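Local coordinates for specific mitochondrial acyl carrier protein (Toxoplasma, PDB 3CE7) that is thought to serve as a mitochondrial acyl carrier in fatty acid biosynthesis, by analogy with other acyl carrier proteins, at residues 20-25 / 86-90; 27-31 / 62-67; 71-76 / 92-97. All coordinates share one frame; numbering follows the deposited sequence.

Interaction 1. Residues 20-25 / 86-90; sequences VTNYIV and LQEIA
I24 and L86 lie alongside each other where the first and last helices of an acyl carrier protein helical bundle meet. Helix 17-29 and helix 86-98 run in roughly opposed directions here, their local axes 9.2 Å apart at an angle of 128°, and the contact lies in the buried interior.

The two side chains slide past one another in opposite directions, and the CG2 branch of I24 rests 3.8 Å from CD2 of L86. The other branch of I24 does separate work: with chi2 extended, CD1 reaches the backbone of the last helix and sits 3.6 Å from CA of A90, with I89 CG2 a looser neighbour. L86 divides its two methyls likewise, CD2 going to I24 and CD1 to V25. It crosses V25 at about a right angle, its CD1 lying 4.0 Å from CA of V25 and nearly as close to the CG2 methyl.

The small A90 lies where the backbones come nearest, its CA 5.2 Å from that of T21. CB of A90 meets T21 OG1 at 3.4 Å and has V20 CG1 somewhat farther off.

The T21 hydroxyl is the polar point of the contact. Its stronger partner is the carbonyl O of I17, one turn earlier, just as D91 OD1 is the stronger partner of Q87 NE2; the bond between T21 and Q87 is an additional one. The CB of Q87 points away from helix 17-29, but the chain folds back at chi2 and crosses T21 at about a right angle. Q87 NE2 then donates to T21 OG1 over 3.2 Å, a bent bond of 144° with the hydroxyl oxygen 25° out of the amide plane.

Interaction 2. Residues 27-31 / 62-67; sequences MCQKF and EFVLDV
F63 drives its ring edge toward the face of F31, a T-shaped aromatic pair within the acyl carrier protein helical bundle, where the end of helix 17-29 and the residues after it meet helix 57-71. The ring centroids are 5.4 Å apart and the planes stand at 78°. The touching atom is F63 CD1, which sits above the F31 ring, offset toward its rim, 3.6 Å from F31 CE1. F63 gets there with CG anti to its backbone N (chi1 -167°), a setting that swings the ring across to helix 17-29. W55 also meets the F31 ring, their planes inclined at about 35°.

The same ring edge makes the backbone contact: F63 CE1 lies 3.4 Å from C28 N. The sulfur of C28 stands above the F63 face, but at 5.3 Å from SG to the centroid this is a distant sulfur-aromatic contact.

Apolar packing continues along the helix. M27 CB lies against F63 CE1, and a bend at chi3 brings the terminal methyl CE of M27 to V67 CG2, at 3.8 Å, and to CB of D66. E62 adds its CB near F31 CE2.

The polar element is a carboxylate at an aromatic edge. D66 comes in from the opposite direction to F31 and sets OD2 in the plane of that ring, 3.3 Å from F31 CZ.

Interaction 3. Residues 71-76 / 92-97; sequences FDVTVP and FVVSER
V73, F92 and V93 carry much of the contact between helix 86-98, the last of the acyl carrier protein helical bundle, and the loop that links helices 57-71 and 77-80. V73 points its CG1 at the last helix, where it meets R97 CD at 3.6 Å and E96 CB slightly farther off; its CG2 lies near CG2 of V93.

A chi1 near 180° carries the ring of F92 to the far part of the loop. There V75 CG2 and P76 CD pack against it, while the carbonyl oxygen of T74 lies in the ring plane at its edge, 3.5 Å from F92 CE2. E96 CG covers one face of the ring, offset toward the rim.

V93 supplies the apolar end, its CG1 resting 3.7 Å from CG of F71 as the two side chains cross at about a right angle.

Polar groups skirt this core. R97 bends at chi2 and chi3, and its NH1 gives a bent hydrogen bond (134°) to the carbonyl O of D72 at 3.0 Å, the oxygen close to the guanidinium plane; NE pairs with D14. E96 OE1 reaches the loop through two waters, one accepting from T74 N and one donating to T74 O, while OE2 makes a salt bridge to K99. Around an apolar centre, the helix thus satisfies polar backbone groups of the loop, directly at D72 and through water at T74.

Overall arrangement
The three contacts join into one hydrophobic core. Interactions 1 and 2 share helix 17-29, their centres 10 Å apart, and meet where L86 CD1 lies 3.6 Å from C28 CB and L86 CD2 3.6 Å from F63 CE2. Interactions 1 and 3 share helix 86-98, with centres 11 Å apart; I24 CG1 and F71 CE2 come within 3.9 Å, so F71 ties the loop end to the first helix. Between interactions 2 and 3, about 14 Å apart by centres, V67 CG1 meets V93 CG2 at 3.4 Å. Together they pack helices 17-29, 57-71 and 86-98 against one another; in other acyl carrier proteins such a core can hold the acyl chain, perhaps here too.

Interaction 1. Residues 20-25 / 86-90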
ATOM      1  N   VAL A  20      -1.949   9.409  -5.619  1.00 15.35           N
ATOM      2  CA  VAL A  20      -2.214   8.316  -4.686  1.00 15.22           C
ATOM      3  C   VAL A  20      -0.992   7.388  -4.597  1.00 14.93           C
ATOM      4  O   VAL A  20      -0.633   6.938  -3.502  1.00 15.65           O
ATOM      5  CB  VAL A  20      -3.502   7.549  -5.075  1.00 15.02           C
ATOM      6  CG1 VAL A  20      -3.657   6.283  -4.252  1.00 16.03           C
ATOM      7  CG2 VAL A  20      -4.721   8.438  -4.892  1.00 15.96           C
ATOM      8  N   THR A  21      -0.364   7.096  -5.733  1.00 15.34           N
ATOM      9  CA  THR A  21       0.808   6.218  -5.719  1.00 15.32           C
ATOM     10  C   THR A  21       1.965   6.855  -4.940  1.00 15.22           C
ATOM     11  O   THR A  21       2.556   6.223  -4.059  1.00 15.28           O
ATOM     12  CB  THR A  21       1.266   5.817  -7.138  1.00 15.27           C
ATOM     13  OG1 THR A  21       0.188   5.168  -7.835  1.00 16.31           O
ATOM     14  CG2 THR A  21       2.430   4.836  -7.035  1.00 16.52           C
ATOM     15  N   ASN A  22       2.256   8.120  -5.225  1.00 15.44           N
ATOM     16  CA  ASN A  22       3.284   8.847  -4.474  1.00 16.10           C
ATOM     17  C   ASN A  22       3.004   8.832  -2.967  1.00 16.28           C
ATOM     18  O   ASN A  22       3.907   8.584  -2.165  1.00 16.67           O
ATOM     19  CB  ASN A  22       3.439  10.284  -5.002  1.00 16.31           C
ATOM     20  CG  ASN A  22       4.218  10.342  -6.307  1.00 17.26           C
ATOM     21  OD1 ASN A  22       4.998   9.441  -6.606  1.00 19.36           O
ATOM     22  ND2 ASN A  22       4.003  11.402  -7.093  1.00 19.99           N
ATOM     23  N   TYR A  23       1.745   9.059  -2.584  1.00 16.99           N
ATOM     24  CA  TYR A  23       1.369   9.075  -1.179  1.00 17.70           C
ATOM     25  C   TYR A  23       1.595   7.716  -0.520  1.00 17.20           C
ATOM     26  O   TYR A  23       2.155   7.612   0.588  1.00 17.06           O
ATOM     27  CB  TYR A  23      -0.096   9.498  -1.021  1.00 18.47           C
ATOM     28  CG  TYR A  23      -0.366  10.068   0.346  1.00 20.97           C
ATOM     29  CD1 TYR A  23      -0.146  11.423   0.600  1.00 23.10           C
ATOM     30  CD2 TYR A  23      -0.796   9.254   1.393  1.00 23.42           C
ATOM     31  CE1 TYR A  23      -0.362  11.963   1.854  1.00 24.48           C
ATOM     32  CE2 TYR A  23      -1.021   9.793   2.667  1.00 23.83           C
ATOM     33  CZ  TYR A  23      -0.795  11.149   2.878  1.00 24.02           C
ATOM     34  OH  TYR A  23      -1.006  11.720   4.123  1.00 26.15           O
ATOM     35  N   ILE A  24       1.170   6.668  -1.216  1.00 16.38           N
ATOM     36  CA  ILE A  24       1.257   5.311  -0.694  1.00 17.01           C
ATOM     37  C   ILE A  24       2.715   4.853  -0.565  1.00 16.27           C
ATOM     38  O   ILE A  24       3.065   4.182   0.399  1.00 17.02           O
ATOM     39  CB  ILE A  24       0.376   4.360  -1.527  1.00 17.16           C
ATOM     40  CG1 ILE A  24      -1.094   4.624  -1.167  1.00 18.15           C
ATOM     41  CG2 ILE A  24       0.784   2.897  -1.332  1.00 17.97           C
ATOM     42  CD1 ILE A  24      -2.120   3.812  -1.923  1.00 19.78           C
ATOM     43  N   VAL A  25       3.564   5.250  -1.512  1.00 16.20           N
ATOM     44  CA  VAL A  25       5.009   5.006  -1.380  1.00 16.27           C
ATOM     45  C   VAL A  25       5.534   5.642  -0.085  1.00 16.39           C
ATOM     46  O   VAL A  25       6.223   4.977   0.693  1.00 17.17           O
ATOM     47  CB  VAL A  25       5.803   5.503  -2.614  1.00 16.71           C
ATOM     48  CG1 VAL A  25       7.327   5.464  -2.355  1.00 17.19           C
ATOM     49  CG2 VAL A  25       5.463   4.645  -3.822  1.00 16.78           C
ATOM     50  N   LEU A  86       2.967  -2.115  -4.068  1.00 15.66           N
ATOM     51  CA  LEU A  86       2.259  -0.867  -3.760  1.00 15.53           C
ATOM     52  C   LEU A  86       1.447  -0.351  -4.945  1.00 15.16           C
ATOM     53  O   LEU A  86       0.402   0.264  -4.747  1.00 15.74           O
ATOM     54  CB  LEU A  86       3.228   0.227  -3.326  1.00 15.89           C
ATOM     55  CG  LEU A  86       3.987  -0.041  -2.031  1.00 15.58           C
ATOM     56  CD1 LEU A  86       4.964   1.085  -1.868  1.00 15.83           C
ATOM     57  CD2 LEU A  86       3.028  -0.162  -0.823  1.00 15.79           C
ATOM     58  N   GLN A  87       1.917  -0.589  -6.172  1.00 15.54           N
ATOM     59  CA  GLN A  87       1.144  -0.149  -7.325  1.00 16.33           C
ATOM     60  C   GLN A  87      -0.242  -0.779  -7.315  1.00 15.78           C
ATOM     61  O   GLN A  87      -1.232  -0.114  -7.644  1.00 16.28           O
ATOM     62  CB  GLN A  87       1.843  -0.471  -8.646  1.00 16.42           C
ATOM     63  CG  GLN A  87       1.159   0.191  -9.825  1.00 20.27           C
ATOM     64  CD  GLN A  87       1.293   1.691  -9.769  1.00 24.22           C
ATOM     65  OE1 GLN A  87       2.384   2.233  -9.985  1.00 26.85           O
ATOM     66  NE2 GLN A  87       0.193   2.379  -9.444  1.00 25.63           N
ATOM     67  N   GLU A  88      -0.319  -2.053  -6.943  1.00 16.09           N
ATOM     68  CA  GLU A  88      -1.612  -2.739  -6.875  1.00 15.70           C
ATOM     69  C   GLU A  88      -2.537  -2.091  -5.846  1.00 15.71           C
ATOM     70  O   GLU A  88      -3.742  -1.954  -6.071  1.00 15.35           O
ATOM     71  CB  GLU A  88      -1.396  -4.207  -6.526  1.00 16.32           C
ATOM     72  CG  GLU A  88      -0.765  -5.007  -7.669  1.00 16.94           C
ATOM     73  CD  GLU A  88      -0.330  -6.390  -7.234  1.00 19.24           C
ATOM     74  OE1 GLU A  88      -0.177  -6.606  -6.018  1.00 19.29           O
ATOM     75  OE2 GLU A  88      -0.123  -7.266  -8.108  1.00 22.81           O
ATOM     76  N   ILE A  89      -1.960  -1.705  -4.708  1.00 15.80           N
ATOM     77  CA  ILE A  89      -2.741  -1.087  -3.646  1.00 15.99           C
ATOM     78  C   ILE A  89      -3.263   0.274  -4.108  1.00 16.18           C
ATOM     79  O   ILE A  89      -4.467   0.565  -3.965  1.00 16.77           O
ATOM     80  CB  ILE A  89      -1.955  -0.983  -2.331  1.00 15.75           C
ATOM     81  CG1 ILE A  89      -1.495  -2.384  -1.907  1.00 17.11           C
ATOM     82  CG2 ILE A  89      -2.852  -0.364  -1.234  1.00 15.74           C
ATOM     83  CD1 ILE A  89      -0.703  -2.439  -0.601  1.00 16.83           C
ATOM     84  N   ALA A  90      -2.366   1.095  -4.663  1.00 15.71           N
ATOM     85  CA  ALA A  90      -2.756   2.403  -5.212  1.00 15.94           C
ATOM     86  C   ALA A  90      -3.850   2.250  -6.272  1.00 16.14           C
ATOM     87  O   ALA A  90      -4.844   2.976  -6.264  1.00 16.63           O
ATOM     88  CB  ALA A  90      -1.553   3.125  -5.783  1.00 16.61           C
TER

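Interaction 2. Residues 27-31 / 62-67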
ATOM      1  N   MET A  27       3.837   6.397   2.633  1.00 17.84           N
ATOM      2  CA  MET A  27       3.287   5.653   3.771  1.00 17.99           C
ATOM      3  C   MET A  27       4.093   4.385   4.030  1.00 18.20           C
ATOM      4  O   MET A  27       4.383   4.042   5.183  1.00 17.97           O
ATOM      5  CB  MET A  27       1.840   5.247   3.502  1.00 18.88           C
ATOM      6  CG  MET A  27       0.862   6.397   3.484  1.00 19.06           C
ATOM      7  SD  MET A  27      -0.786   5.843   3.003  1.00 19.12           S
ATOM      8  CE  MET A  27      -1.160   4.624   4.248  1.00 20.67           C
ATOM      9  N   CYS A  28       4.419   3.680   2.944  1.00 17.26           N
ATOM     10  CA  CYS A  28       5.122   2.413   3.035  1.00 17.55           C
ATOM     11  C   CYS A  28       6.507   2.620   3.629  1.00 17.31           C
ATOM     12  O   CYS A  28       6.971   1.799   4.415  1.00 16.89           O
ATOM     13  CB  CYS A  28       5.249   1.778   1.659  1.00 16.94           C
ATOM     14  SG  CYS A  28       6.142   0.180   1.680  1.00 18.36           S
ATOM     15  N   GLN A  29       7.155   3.718   3.252  1.00 17.69           N
ATOM     16  CA  GLN A  29       8.508   4.004   3.730  1.00 18.41           C
ATOM     17  C   GLN A  29       8.599   4.071   5.254  1.00 19.13           C
ATOM     18  O   GLN A  29       9.636   3.744   5.825  1.00 19.42           O
ATOM     19  CB  GLN A  29       9.055   5.279   3.081  1.00 18.42           C
ATOM     20  CG  GLN A  29       9.449   5.055   1.611  1.00 18.24           C
ATOM     21  CD  GLN A  29       9.714   6.347   0.847  1.00 19.10           C
ATOM     22  OE1 GLN A  29       9.234   7.417   1.212  1.00 22.88           O
ATOM     23  NE2 GLN A  29      10.476   6.238  -0.239  1.00 19.72           N
ATOM     24  N   LYS A  30       7.506   4.467   5.908  1.00 19.98           N
ATOM     25  CA  LYS A  30       7.490   4.563   7.371  1.00 20.88           C
ATOM     26  C   LYS A  30       7.592   3.185   8.035  1.00 21.13           C
ATOM     27  O   LYS A  30       7.994   3.073   9.199  1.00 22.21           O
ATOM     28  CB  LYS A  30       6.229   5.288   7.869  1.00 21.56           C
ATOM     29  CG  LYS A  30       5.888   6.594   7.151  1.00 23.91           C
ATOM     30  CD  LYS A  30       6.889   7.703   7.410  1.00 27.30           C
ATOM     31  CE  LYS A  30       6.324   9.053   6.970  1.00 29.53           C
ATOM     32  NZ  LYS A  30       7.411  10.006   6.611  1.00 31.43           N
ATOM     33  N   PHE A  31       7.243   2.139   7.289  1.00 20.46           N
ATOM     34  CA  PHE A  31       7.322   0.764   7.786  1.00 20.66           C
ATOM     35  C   PHE A  31       8.743   0.206   7.698  1.00 21.08           C
ATOM     36  O   PHE A  31       9.048  -0.826   8.299  1.00 21.82           O
ATOM     37  CB  PHE A  31       6.407  -0.153   6.976  1.00 20.81           C
ATOM     38  CG  PHE A  31       4.953  -0.113   7.383  1.00 19.82           C
ATOM     39  CD1 PHE A  31       4.210   1.066   7.282  1.00 21.04           C
ATOM     40  CD2 PHE A  31       4.316  -1.276   7.810  1.00 21.97           C
ATOM     41  CE1 PHE A  31       2.860   1.090   7.635  1.00 20.58           C
ATOM     42  CE2 PHE A  31       2.970  -1.262   8.169  1.00 22.36           C
ATOM     43  CZ  PHE A  31       2.242  -0.065   8.076  1.00 21.61           C
ATOM     44  N   GLU A  62      -1.563  -4.730   8.306  1.00 18.04           N
ATOM     45  CA  GLU A  62      -1.420  -3.413   8.943  1.00 18.13           C
ATOM     46  C   GLU A  62      -1.443  -2.266   7.937  1.00 18.16           C
ATOM     47  O   GLU A  62      -2.086  -1.225   8.154  1.00 18.78           O
ATOM     48  CB  GLU A  62      -0.131  -3.374   9.754  1.00 18.20           C
ATOM     49  CG  GLU A  62      -0.168  -4.282  10.971  1.00 19.19           C
ATOM     50  CD  GLU A  62       1.169  -4.412  11.667  1.00 21.21           C
ATOM     51  OE1 GLU A  62       2.220  -4.137  11.036  1.00 22.58           O
ATOM     52  OE2 GLU A  62       1.165  -4.825  12.848  1.00 19.45           O
ATOM     53  N   PHE A  63      -0.740  -2.464   6.824  1.00 17.44           N
ATOM     54  CA  PHE A  63      -0.660  -1.431   5.795  1.00 16.99           C
ATOM     55  C   PHE A  63      -2.019  -1.193   5.139  1.00 17.36           C
ATOM     56  O   PHE A  63      -2.420  -0.052   4.923  1.00 17.69           O
ATOM     57  CB  PHE A  63       0.390  -1.772   4.737  1.00 17.35           C
ATOM     58  CG  PHE A  63       0.726  -0.624   3.848  1.00 16.48           C
ATOM     59  CD1 PHE A  63       1.511   0.434   4.319  1.00 16.64           C
ATOM     60  CD2 PHE A  63       0.249  -0.576   2.539  1.00 17.21           C
ATOM     61  CE1 PHE A  63       1.808   1.530   3.513  1.00 16.66           C
ATOM     62  CE2 PHE A  63       0.554   0.518   1.719  1.00 17.19           C
ATOM     63  CZ  PHE A  63       1.328   1.578   2.207  1.00 16.51           C
ATOM     64  N   VAL A  64      -2.737  -2.274   4.860  1.00 17.50           N
ATOM     65  CA  VAL A  64      -4.083  -2.167   4.302  1.00 18.35           C
ATOM     66  C   VAL A  64      -5.007  -1.393   5.248  1.00 18.24           C
ATOM     67  O   VAL A  64      -5.763  -0.539   4.804  1.00 18.55           O
ATOM     68  CB  VAL A  64      -4.659  -3.558   3.982  1.00 18.13           C
ATOM     69  CG1 VAL A  64      -6.165  -3.496   3.747  1.00 20.06           C
ATOM     70  CG2 VAL A  64      -3.936  -4.165   2.773  1.00 19.04           C
ATOM     71  N   LEU A  65      -4.934  -1.679   6.548  1.00 18.53           N
ATOM     72  CA  LEU A  65      -5.741  -0.925   7.513  1.00 19.26           C
ATOM     73  C   LEU A  65      -5.412   0.567   7.472  1.00 19.16           C
ATOM     74  O   LEU A  65      -6.316   1.420   7.467  1.00 19.50           O
ATOM     75  CB  LEU A  65      -5.560  -1.492   8.926  1.00 19.72           C
ATOM     76  CG  LEU A  65      -6.331  -2.798   9.151  1.00 21.63           C
ATOM     77  CD1 LEU A  65      -5.788  -3.592  10.328  1.00 24.52           C
ATOM     78  CD2 LEU A  65      -7.841  -2.565   9.325  1.00 23.86           C
ATOM     79  N   ASP A  66      -4.122   0.884   7.409  1.00 18.58           N
ATOM     80  CA  ASP A  66      -3.667   2.272   7.309  1.00 19.18           C
ATOM     81  C   ASP A  66      -4.247   2.952   6.065  1.00 18.99           C
ATOM     82  O   ASP A  66      -4.678   4.110   6.108  1.00 19.34           O
ATOM     83  CB  ASP A  66      -2.138   2.331   7.238  1.00 19.22           C
ATOM     84  CG  ASP A  66      -1.464   2.026   8.570  1.00 20.87           C
ATOM     85  OD1 ASP A  66      -2.153   1.724   9.574  1.00 22.19           O
ATOM     86  OD2 ASP A  66      -0.221   2.099   8.596  1.00 22.84           O
ATOM     87  N   VAL A  67      -4.224   2.229   4.948  1.00 18.67           N
ATOM     88  CA  VAL A  67      -4.747   2.730   3.676  1.00 18.54           C
ATOM     89  C   VAL A  67      -6.260   2.929   3.726  1.00 19.35           C
ATOM     90  O   VAL A  67      -6.778   3.939   3.236  1.00 19.32           O
ATOM     91  CB  VAL A  67      -4.363   1.792   2.504  1.00 18.64           C
ATOM     92  CG1 VAL A  67      -5.150   2.147   1.228  1.00 19.11           C
ATOM     93  CG2 VAL A  67      -2.876   1.860   2.268  1.00 17.66           C
TER

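Interaction 3. Residues 71-76 / 92-97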
ATOM      1  N   PHE A  71      -7.820   6.705   3.102  1.00 21.84           N
ATOM      2  CA  PHE A  71      -8.517   6.906   1.825  1.00 21.70           C
ATOM      3  C   PHE A  71     -10.003   6.568   1.833  1.00 22.53           C
ATOM      4  O   PHE A  71     -10.679   6.760   0.820  1.00 22.68           O
ATOM      5  CB  PHE A  71      -7.809   6.149   0.684  1.00 21.18           C
ATOM      6  CG  PHE A  71      -6.454   6.704   0.352  1.00 20.44           C
ATOM      7  CD1 PHE A  71      -6.327   7.885  -0.390  1.00 21.16           C
ATOM      8  CD2 PHE A  71      -5.300   6.072   0.802  1.00 20.32           C
ATOM      9  CE1 PHE A  71      -5.074   8.413  -0.677  1.00 22.87           C
ATOM     10  CE2 PHE A  71      -4.043   6.596   0.510  1.00 22.17           C
ATOM     11  CZ  PHE A  71      -3.932   7.763  -0.230  1.00 21.54           C
ATOM     12  N   ASP A  72     -10.495   6.072   2.969  1.00 22.54           N
ATOM     13  CA  ASP A  72     -11.908   5.716   3.117  0.50 22.99           C
ATOM     14  C   ASP A  72     -12.349   4.723   2.041  1.00 23.20           C
ATOM     15  O   ASP A  72     -13.305   4.974   1.290  1.00 22.92           O
ATOM     16  CB  ASP A  72     -12.796   6.970   3.098  0.50 23.42           C
ATOM     17  CG  ASP A  72     -12.548   7.892   4.282  0.50 24.23           C
ATOM     18  OD1 ASP A  72     -12.071   7.419   5.338  0.50 26.32           O
ATOM     19  OD2 ASP A  72     -12.834   9.100   4.152  0.50 26.55           O
ATOM     20  N   VAL A  73     -11.622   3.612   1.952  1.00 22.57           N
ATOM     21  CA  VAL A  73     -11.999   2.494   1.092  1.00 22.53           C
ATOM     22  C   VAL A  73     -12.057   1.235   1.947  1.00 22.73           C
ATOM     23  O   VAL A  73     -11.459   1.193   3.022  1.00 22.78           O
ATOM     24  CB  VAL A  73     -11.022   2.292  -0.097  1.00 22.54           C
ATOM     25  CG1 VAL A  73     -11.042   3.505  -1.012  1.00 21.81           C
ATOM     26  CG2 VAL A  73      -9.603   1.978   0.386  1.00 22.48           C
ATOM     27  N   THR A  74     -12.793   0.233   1.471  1.00 22.75           N
ATOM     28  CA  THR A  74     -12.842  -1.080   2.110  1.00 23.18           C
ATOM     29  C   THR A  74     -12.119  -2.071   1.215  1.00 22.88           C
ATOM     30  O   THR A  74     -12.475  -2.234   0.045  1.00 22.67           O
ATOM     31  CB  THR A  74     -14.292  -1.563   2.331  1.00 23.62           C
ATOM     32  OG1 THR A  74     -14.968  -0.628   3.177  1.00 25.83           O
ATOM     33  CG2 THR A  74     -14.310  -2.935   2.986  1.00 24.60           C
ATOM     34  N   VAL A  75     -11.105  -2.723   1.779  1.00 22.64           N
ATOM     35  CA  VAL A  75     -10.369  -3.757   1.067  1.00 22.43           C
ATOM     36  C   VAL A  75     -10.831  -5.114   1.600  1.00 23.19           C
ATOM     37  O   VAL A  75     -10.545  -5.449   2.748  1.00 23.15           O
ATOM     38  CB  VAL A  75      -8.844  -3.600   1.254  1.00 22.17           C
ATOM     39  CG1 VAL A  75      -8.088  -4.643   0.434  1.00 23.05           C
ATOM     40  CG2 VAL A  75      -8.403  -2.184   0.875  1.00 21.98           C
ATOM     41  N   PRO A  76     -11.555  -5.885   0.772  1.00 23.70           N
ATOM     42  CA  PRO A  76     -11.928  -7.256   1.154  1.00 24.27           C
ATOM     43  C   PRO A  76     -10.706  -8.144   1.394  1.00 25.25           C
ATOM     44  O   PRO A  76      -9.655  -7.935   0.786  1.00 24.77           O
ATOM     45  CB  PRO A  76     -12.712  -7.764  -0.057  1.00 24.54           C
ATOM     46  CG  PRO A  76     -13.132  -6.540  -0.804  1.00 24.69           C
ATOM     47  CD  PRO A  76     -12.086  -5.513  -0.551  1.00 23.82           C
ATOM     48  N   PHE A  92      -6.033  -0.126  -6.524  1.00 15.97           N
ATOM     49  CA  PHE A  92      -7.295  -0.518  -5.895  1.00 16.51           C
ATOM     50  C   PHE A  92      -7.974   0.699  -5.261  1.00 16.15           C
ATOM     51  O   PHE A  92      -9.198   0.885  -5.373  1.00 16.32           O
ATOM     52  CB  PHE A  92      -7.083  -1.605  -4.845  1.00 16.74           C
ATOM     53  CG  PHE A  92      -8.369  -2.132  -4.288  1.00 17.04           C
ATOM     54  CD1 PHE A  92      -9.153  -3.003  -5.032  1.00 18.74           C
ATOM     55  CD2 PHE A  92      -8.834  -1.708  -3.037  1.00 18.31           C
ATOM     56  CE1 PHE A  92     -10.370  -3.487  -4.528  1.00 18.89           C
ATOM     57  CE2 PHE A  92     -10.045  -2.188  -2.526  1.00 18.35           C
ATOM     58  CZ  PHE A  92     -10.812  -3.068  -3.272  1.00 17.81           C
ATOM     59  N   VAL A  93      -7.177   1.542  -4.612  1.00 16.13           N
ATOM     60  CA  VAL A  93      -7.724   2.744  -3.976  1.00 16.38           C
ATOM     61  C   VAL A  93      -8.395   3.618  -5.033  1.00 16.66           C
ATOM     62  O   VAL A  93      -9.551   4.031  -4.871  1.00 17.01           O
ATOM     63  CB  VAL A  93      -6.636   3.537  -3.228  1.00 17.07           C
ATOM     64  CG1 VAL A  93      -7.148   4.922  -2.850  1.00 17.70           C
ATOM     65  CG2 VAL A  93      -6.193   2.777  -1.991  1.00 17.37           C
ATOM     66  N   VAL A  94      -7.676   3.889  -6.119  1.00 16.50           N
ATOM     67  CA  VAL A  94      -8.207   4.767  -7.157  1.00 16.81           C
ATOM     68  C   VAL A  94      -9.473   4.163  -7.763  1.00 17.53           C
ATOM     69  O   VAL A  94     -10.477   4.859  -7.926  1.00 18.02           O
ATOM     70  CB  VAL A  94      -7.140   5.096  -8.210  1.00 16.83           C
ATOM     71  CG1 VAL A  94      -7.778   5.732  -9.464  1.00 17.37           C
ATOM     72  CG2 VAL A  94      -6.097   6.017  -7.587  1.00 16.18           C
ATOM     73  N   SER A  95      -9.430   2.861  -8.053  1.00 17.79           N
ATOM     74  CA  SER A  95     -10.584   2.181  -8.647  0.50 18.56           C
ATOM     75  C   SER A  95     -11.813   2.285  -7.744  1.00 18.44           C
ATOM     76  O   SER A  95     -12.915   2.568  -8.229  1.00 19.46           O
ATOM     77  CB  SER A  95     -10.261   0.722  -8.986  0.50 18.58           C
ATOM     78  OG  SER A  95     -10.037  -0.043  -7.824  0.50 19.54           O
ATOM     79  N   GLU A  96     -11.626   2.108  -6.439  1.00 18.84           N
ATOM     80  CA  GLU A  96     -12.759   2.182  -5.514  1.00 18.90           C
ATOM     81  C   GLU A  96     -13.311   3.596  -5.440  1.00 18.72           C
ATOM     82  O   GLU A  96     -14.526   3.806  -5.476  1.00 19.26           O
ATOM     83  CB  GLU A  96     -12.378   1.675  -4.130  1.00 19.29           C
ATOM     84  CG  GLU A  96     -12.205   0.158  -4.079  1.00 20.69           C
ATOM     85  CD  GLU A  96     -13.507  -0.588  -4.338  1.00 23.18           C
ATOM     86  OE1 GLU A  96     -14.433  -0.504  -3.495  1.00 25.51           O
ATOM     87  OE2 GLU A  96     -13.606  -1.253  -5.386  1.00 25.52           O
ATOM     88  N   ARG A  97     -12.416   4.571  -5.345  1.00 18.25           N
ATOM     89  CA  ARG A  97     -12.854   5.955  -5.217  1.00 18.39           C
ATOM     90  C   ARG A  97     -13.483   6.465  -6.514  1.00 18.45           C
ATOM     91  O   ARG A  97     -14.357   7.330  -6.478  1.00 19.07           O
ATOM     92  CB  ARG A  97     -11.695   6.854  -4.784  1.00 18.68           C
ATOM     93  CG  ARG A  97     -11.167   6.544  -3.380  1.00 18.79           C
ATOM     94  CD  ARG A  97     -12.260   6.581  -2.301  1.00 20.44           C
ATOM     95  NE  ARG A  97     -12.890   7.896  -2.193  1.00 21.27           N
ATOM     96  CZ  ARG A  97     -13.750   8.243  -1.240  1.00 25.82           C
ATOM     97  NH1 ARG A  97     -14.080   7.379  -0.282  1.00 25.54           N
ATOM     98  NH2 ARG A  97     -14.265   9.466  -1.232  1.00 26.55           N
TER
HETATM   99  O   HOH W   1     -14.423   0.963  -0.913  1.00 30.08           O
HETATM  100  O   HOH W   2     -14.678  -2.510  -1.526  1.00 37.27           O